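Local coordinates for diguanylate cyclase/phosphodiesterase-domain containing protein (Thermotoga maritima MSB8, PDB 6KHU) that is a putative diguanylate cyclase with a GGDEF-type domain, a family that makes cyclic di-GMP from GTP, though its own activity is not certain, at residues G82-K94 / Y105-M117. Sequence-based numbering, arbitrary orientation.
Sequences GKETAPNIEERIK and YSIAYKSYPEDFM
Tyr109 stands up from strand 105-112, the outermost strand on its side of the beta-sheet of the GGDEF alpha/beta fold, and meets the first turn of helix 86-100, whose residues 86-94 run almost antiparallel to the strand (161°). Ala86 CB sits above the plane of the ring, 3.6 Å from Tyr109 CE1, and Pro87 CG packs by the phenol oxygen. From the next turn comes Glu90, its CG anti to the backbone N; its extended chain brings the carboxylate to the ring edge, OE2 3.6 Å from Tyr109 CD2, with the two planes 78° apart. Ile107 follows along the strand: its CD1 lies 3.6 Å from Glu90 CG and 3.8 Å from Ile93 CG2. At the far end Lys94 CG lies 3.3 Å from Tyr105 OH, and a water bridges that hydroxyl to Lys94 O.

At the loop before the helix, Lys83 bends at chi2 and chi3 and crosses Asp115 at about a right angle, its NZ reaching the syn lone pair of OD1 (2.8 Å) in a salt bridge. Asp115 OD2 accepts a hydrogen bond from Ser111 N, on its anti side and 26° out of the carboxylate plane. An alanine at Asp115 would strip Lys83 of this salt-bridge mate and Ser111 N of its acceptor, and is likely to let the lysine end swing loose. Behind the strand, neighbouring strand 30-37 adds Val35, which touches Ile107, and Thr31, whose OG1 bonds to Ser111 OG. One more water joins Lys83 O to Tyr109 OH.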
loop_
_atom_site.group_PDB
_atom_site.type_symbol
_atom_site.label_atom_id
_atom_site.label_comp_id
_atom_site.label_asym_id
_atom_site.label_seq_id
_atom_site.Cartn_x
_atom_site.Cartn_y
_atom_site.Cartn_z
ATOM N N GLY A 82 11.728 2.583 -6.044
ATOM C CA GLY A 82 11.705 1.749 -7.223
ATOM C C GLY A 82 11.953 0.285 -6.901
ATOM O O GLY A 82 11.879 -0.154 -5.751
ATOM N N LYS A 83 12.269 -0.472 -7.964
ATOM C CA LYS A 83 12.459 -1.917 -7.835
ATOM C C LYS A 83 13.553 -2.264 -6.837
ATOM O O LYS A 83 13.469 -3.296 -6.162
ATOM C CB LYS A 83 12.809 -2.532 -9.194
ATOM C CG LYS A 83 11.613 -2.810 -10.066
ATOM C CD LYS A 83 10.703 -3.854 -9.439
ATOM C CE LYS A 83 11.028 -5.255 -9.948
ATOM N NZ LYS A 83 9.897 -6.176 -9.646
ATOM N N GLU A 84 14.591 -1.429 -6.746
ATOM C CA GLU A 84 15.722 -1.726 -5.871
ATOM C C GLU A 84 15.296 -1.792 -4.405
ATOM O O GLU A 84 15.655 -2.732 -3.689
ATOM C CB GLU A 84 16.818 -0.677 -6.067
ATOM C CG GLU A 84 18.134 -0.986 -5.362
ATOM C CD GLU A 84 19.044 -1.902 -6.166
ATOM O OE1 GLU A 84 18.609 -2.408 -7.225
ATOM O OE2 GLU A 84 20.200 -2.115 -5.741
ATOM N N THR A 85 14.529 -0.805 -3.933
ATOM C CA THR A 85 14.238 -0.716 -2.506
ATOM C C THR A 85 12.844 -1.206 -2.126
ATOM O O THR A 85 12.584 -1.408 -0.936
ATOM C CB THR A 85 14.421 0.722 -2.020
ATOM O OG1 THR A 85 13.647 1.608 -2.845
ATOM C CG2 THR A 85 15.905 1.109 -2.093
ATOM N N ALA A 86 11.953 -1.399 -3.093
ATOM C CA ALA A 86 10.634 -1.948 -2.799
ATOM C C ALA A 86 10.667 -3.240 -1.991
ATOM O O ALA A 86 9.824 -3.377 -1.086
ATOM C CB ALA A 86 9.845 -2.163 -4.098
ATOM N N PRO A 87 11.548 -4.218 -2.259
ATOM C CA PRO A 87 11.531 -5.445 -1.435
ATOM C C PRO A 87 11.861 -5.196 0.022
ATOM O O PRO A 87 11.338 -5.907 0.889
ATOM C CB PRO A 87 12.595 -6.337 -2.094
ATOM C CG PRO A 87 12.728 -5.809 -3.493
ATOM C CD PRO A 87 12.509 -4.332 -3.372
ATOM N N ASN A 88 12.741 -4.235 0.315
ATOM C CA ASN A 88 13.060 -3.923 1.704
ATOM C C ASN A 88 11.831 -3.417 2.446
ATOM O O ASN A 88 11.610 -3.769 3.611
ATOM C CB ASN A 88 14.169 -2.874 1.778
ATOM C CG ASN A 88 15.427 -3.266 1.005
ATOM O OD1 ASN A 88 15.376 -3.988 0.005
ATOM N ND2 ASN A 88 16.566 -2.765 1.464
ATOM N N ILE A 89 11.033 -2.566 1.797
ATOM C CA ILE A 89 9.813 -2.078 2.431
ATOM C C ILE A 89 8.844 -3.225 2.669
ATOM O O ILE A 89 8.248 -3.338 3.746
ATOM C CB ILE A 89 9.179 -0.959 1.591
ATOM C CG1 ILE A 89 10.086 0.270 1.612
ATOM C CG2 ILE A 89 7.778 -0.624 2.117
ATOM C CD1 ILE A 89 9.653 1.354 0.677
ATOM N N GLU A 90 8.685 -4.108 1.678
ATOM C CA GLU A 90 7.792 -5.248 1.866
ATOM C C GLU A 90 8.236 -6.111 3.039
ATOM O O GLU A 90 7.406 -6.553 3.836
ATOM C CB GLU A 90 7.714 -6.103 0.605
ATOM C CG GLU A 90 6.616 -7.162 0.696
ATOM C CD GLU A 90 6.678 -8.193 -0.427
ATOM O OE1 GLU A 90 7.776 -8.720 -0.690
ATOM O OE2 GLU A 90 5.627 -8.468 -1.051
ATOM N N GLU A 91 9.540 -6.379 3.149
ATOM C CA GLU A 91 10.021 -7.183 4.270
ATOM C C GLU A 91 9.708 -6.503 5.600
ATOM O O GLU A 91 9.301 -7.166 6.563
ATOM C CB GLU A 91 11.525 -7.439 4.126
ATOM C CG GLU A 91 12.022 -8.761 4.726
ATOM C CD GLU A 91 11.232 -9.982 4.252
ATOM O OE1 GLU A 91 11.081 -10.938 5.045
ATOM O OE2 GLU A 91 10.771 -9.991 3.084
ATOM N N ARG A 92 9.873 -5.176 5.665
ATOM C CA ARG A 92 9.583 -4.464 6.906
ATOM C C ARG A 92 8.115 -4.615 7.286
ATOM O O ARG A 92 7.794 -4.872 8.452
ATOM C CB ARG A 92 9.965 -2.981 6.777
ATOM C CG ARG A 92 11.470 -2.703 6.850
ATOM C CD ARG A 92 11.826 -1.312 6.313
ATOM N NE ARG A 92 11.188 -0.249 7.085
ATOM C CZ ARG A 92 10.890 0.960 6.610
ATOM N NH1 ARG A 92 10.304 1.859 7.401
ATOM N NH2 ARG A 92 11.177 1.277 5.350
ATOM N N ILE A 93 7.209 -4.472 6.314
ATOM C CA ILE A 93 5.788 -4.662 6.600
ATOM C C ILE A 93 5.544 -6.077 7.124
ATOM O O ILE A 93 4.848 -6.276 8.134
ATOM C CB ILE A 93 4.935 -4.362 5.354
ATOM C CG1 ILE A 93 5.067 -2.882 4.949
ATOM C CG2 ILE A 93 3.470 -4.750 5.612
ATOM C CD1 ILE A 93 4.670 -2.608 3.520
ATOM N N LYS A 94 6.144 -7.078 6.463
ATOM C CA LYS A 94 5.961 -8.471 6.881
ATOM C C LYS A 94 6.499 -8.705 8.290
ATOM O O LYS A 94 5.839 -9.355 9.111
ATOM C CB LYS A 94 6.641 -9.416 5.883
ATOM C CG LYS A 94 5.988 -9.408 4.480
ATOM C CD LYS A 94 6.193 -10.727 3.720
ATOM C CE LYS A 94 7.636 -10.880 3.258
ATOM N NZ LYS A 94 7.804 -11.994 2.272
ATOM N N TYR A 105 -2.558 -12.984 6.020
ATOM C CA TYR A 105 -2.628 -11.881 5.070
ATOM C C TYR A 105 -1.896 -12.267 3.794
ATOM O O TYR A 105 -1.115 -13.223 3.759
ATOM C CB TYR A 105 -2.016 -10.600 5.658
ATOM C CG TYR A 105 -0.514 -10.710 5.772
ATOM C CD1 TYR A 105 0.074 -11.448 6.802
ATOM C CD2 TYR A 105 0.319 -10.100 4.844
ATOM C CE1 TYR A 105 1.445 -11.572 6.892
ATOM C CE2 TYR A 105 1.688 -10.212 4.931
ATOM C CZ TYR A 105 2.247 -10.943 5.956
ATOM O OH TYR A 105 3.616 -11.052 6.036
ATOM N N SER A 106 -2.144 -11.483 2.749
ATOM C CA SER A 106 -1.383 -11.534 1.508
ATOM C C SER A 106 -0.879 -10.134 1.194
ATOM O O SER A 106 -1.570 -9.142 1.455
ATOM C CB SER A 106 -2.237 -12.057 0.345
ATOM O OG SER A 106 -2.752 -13.351 0.621
ATOM N N ILE A 107 0.323 -10.049 0.639
ATOM C CA ILE A 107 0.926 -8.760 0.333
ATOM C C ILE A 107 1.483 -8.828 -1.079
ATOM O O ILE A 107 1.958 -9.875 -1.527
ATOM C CB ILE A 107 2.029 -8.382 1.352
ATOM C CG1 ILE A 107 2.619 -6.996 1.057
ATOM C CG2 ILE A 107 3.133 -9.415 1.348
ATOM C CD1 ILE A 107 3.431 -6.419 2.236
ATOM N N ALA A 108 1.415 -7.703 -1.786
ATOM C CA ALA A 108 1.963 -7.617 -3.133
ATOM C C ALA A 108 2.311 -6.163 -3.423
ATOM O O ALA A 108 1.781 -5.248 -2.788
ATOM C CB ALA A 108 0.977 -8.170 -4.170
ATOM N N TYR A 109 3.230 -5.949 -4.369
ATOM C CA TYR A 109 3.598 -4.589 -4.740
ATOM C C TYR A 109 3.907 -4.500 -6.231
ATOM O O TYR A 109 4.286 -5.489 -6.864
ATOM C CB TYR A 109 4.792 -4.067 -3.907
ATOM C CG TYR A 109 6.109 -4.770 -4.159
ATOM C CD1 TYR A 109 6.915 -4.414 -5.229
ATOM C CD2 TYR A 109 6.551 -5.782 -3.312
ATOM C CE1 TYR A 109 8.122 -5.050 -5.461
ATOM C CE2 TYR A 109 7.760 -6.427 -3.536
ATOM C CZ TYR A 109 8.537 -6.053 -4.614
ATOM O OH TYR A 109 9.739 -6.681 -4.844
ATOM N N LYS A 110 3.735 -3.293 -6.780
ATOM C CA LYS A 110 4.064 -2.978 -8.166
ATOM C C LYS A 110 4.833 -1.666 -8.169
ATOM O O LYS A 110 4.377 -0.688 -7.572
ATOM C CB LYS A 110 2.807 -2.849 -9.025
ATOM C CG LYS A 110 2.065 -4.144 -9.268
ATOM C CD LYS A 110 2.710 -4.941 -10.375
ATOM C CE LYS A 110 2.012 -6.284 -10.573
ATOM N NZ LYS A 110 2.557 -6.985 -11.770
ATOM N N SER A 111 6.001 -1.643 -8.810
ATOM C CA SER A 111 6.829 -0.441 -8.865
ATOM C C SER A 111 6.700 0.223 -10.229
ATOM O O SER A 111 6.750 -0.449 -11.265
ATOM C CB SER A 111 8.299 -0.765 -8.583
ATOM O OG SER A 111 8.451 -1.312 -7.286
ATOM N N TYR A 112 6.528 1.532 -10.224
ATOM C CA TYR A 112 6.538 2.302 -11.451
ATOM C C TYR A 112 7.922 2.900 -11.640
ATOM O O TYR A 112 8.494 3.422 -10.684
ATOM C CB TYR A 112 5.500 3.432 -11.394
ATOM C CG TYR A 112 5.577 4.408 -12.561
ATOM C CD1 TYR A 112 4.904 4.145 -13.740
ATOM C CD2 TYR A 112 6.325 5.591 -12.477
ATOM C CE1 TYR A 112 4.961 5.012 -14.822
ATOM C CE2 TYR A 112 6.383 6.487 -13.566
ATOM C CZ TYR A 112 5.698 6.175 -14.737
ATOM O OH TYR A 112 5.730 7.013 -15.830
ATOM N N PRO A 113 8.511 2.878 -12.841
ATOM C CA PRO A 113 7.978 2.366 -14.111
ATOM C C PRO A 113 8.377 0.933 -14.484
ATOM O O PRO A 113 7.943 0.457 -15.544
ATOM C CB PRO A 113 8.579 3.335 -15.133
ATOM C CG PRO A 113 9.956 3.635 -14.544
ATOM C CD PRO A 113 9.769 3.633 -13.040
ATOM N N GLU A 114 9.170 0.247 -13.652
ATOM C CA GLU A 114 9.767 -1.011 -14.105
ATOM C C GLU A 114 8.743 -2.137 -14.162
ATOM O O GLU A 114 8.796 -2.986 -15.059
ATOM C CB GLU A 114 10.941 -1.396 -13.206
ATOM C CG GLU A 114 12.238 -0.678 -13.566
ATOM C CD GLU A 114 13.462 -1.595 -13.556
ATOM O OE1 GLU A 114 13.929 -1.959 -12.449
ATOM O OE2 GLU A 114 13.960 -1.939 -14.656
ATOM N N ASP A 115 7.808 -2.174 -13.213
ATOM C CA ASP A 115 6.777 -3.201 -13.251
ATOM C C ASP A 115 5.614 -2.812 -14.158
ATOM O O ASP A 115 4.930 -3.694 -14.677
ATOM C CB ASP A 115 6.239 -3.486 -11.839
ATOM C CG ASP A 115 7.266 -4.148 -10.929
ATOM O OD1 ASP A 115 8.185 -4.834 -11.438
ATOM O OD2 ASP A 115 7.140 -3.985 -9.696
ATOM N N PHE A 116 5.363 -1.514 -14.345
ATOM C CA PHE A 116 4.161 -1.075 -15.049
ATOM C C PHE A 116 4.292 0.388 -15.421
ATOM O O PHE A 116 5.065 1.139 -14.818
ATOM C CB PHE A 116 2.893 -1.264 -14.198
ATOM C CG PHE A 116 2.725 -0.234 -13.082
ATOM C CD1 PHE A 116 3.302 -0.446 -11.824
ATOM C CD2 PHE A 116 1.978 0.914 -13.281
ATOM C CE1 PHE A 116 3.148 0.471 -10.794
ATOM C CE2 PHE A 116 1.819 1.857 -12.260
ATOM C CZ PHE A 116 2.405 1.639 -11.008
HETATM N N MSE A 117 3.481 0.797 -16.388
HETATM C CA MSE A 117 3.306 2.211 -16.664
HETATM C C MSE A 117 1.842 2.554 -16.860
HETATM O O MSE A 117 1.455 3.724 -16.908
HETATM C CB MSE A 117 4.129 2.595 -17.873
HETATM C CG MSE A 117 5.578 2.788 -17.475
HETATM SE SE MSE A 117 6.681 3.046 -19.022
HETATM C CE MSE A 117 6.428 4.994 -19.172
HETATM O O HOH W 1 11.077 -5.443 -6.779
HETATM O O HOH W 2 4.382 -11.566 8.405
#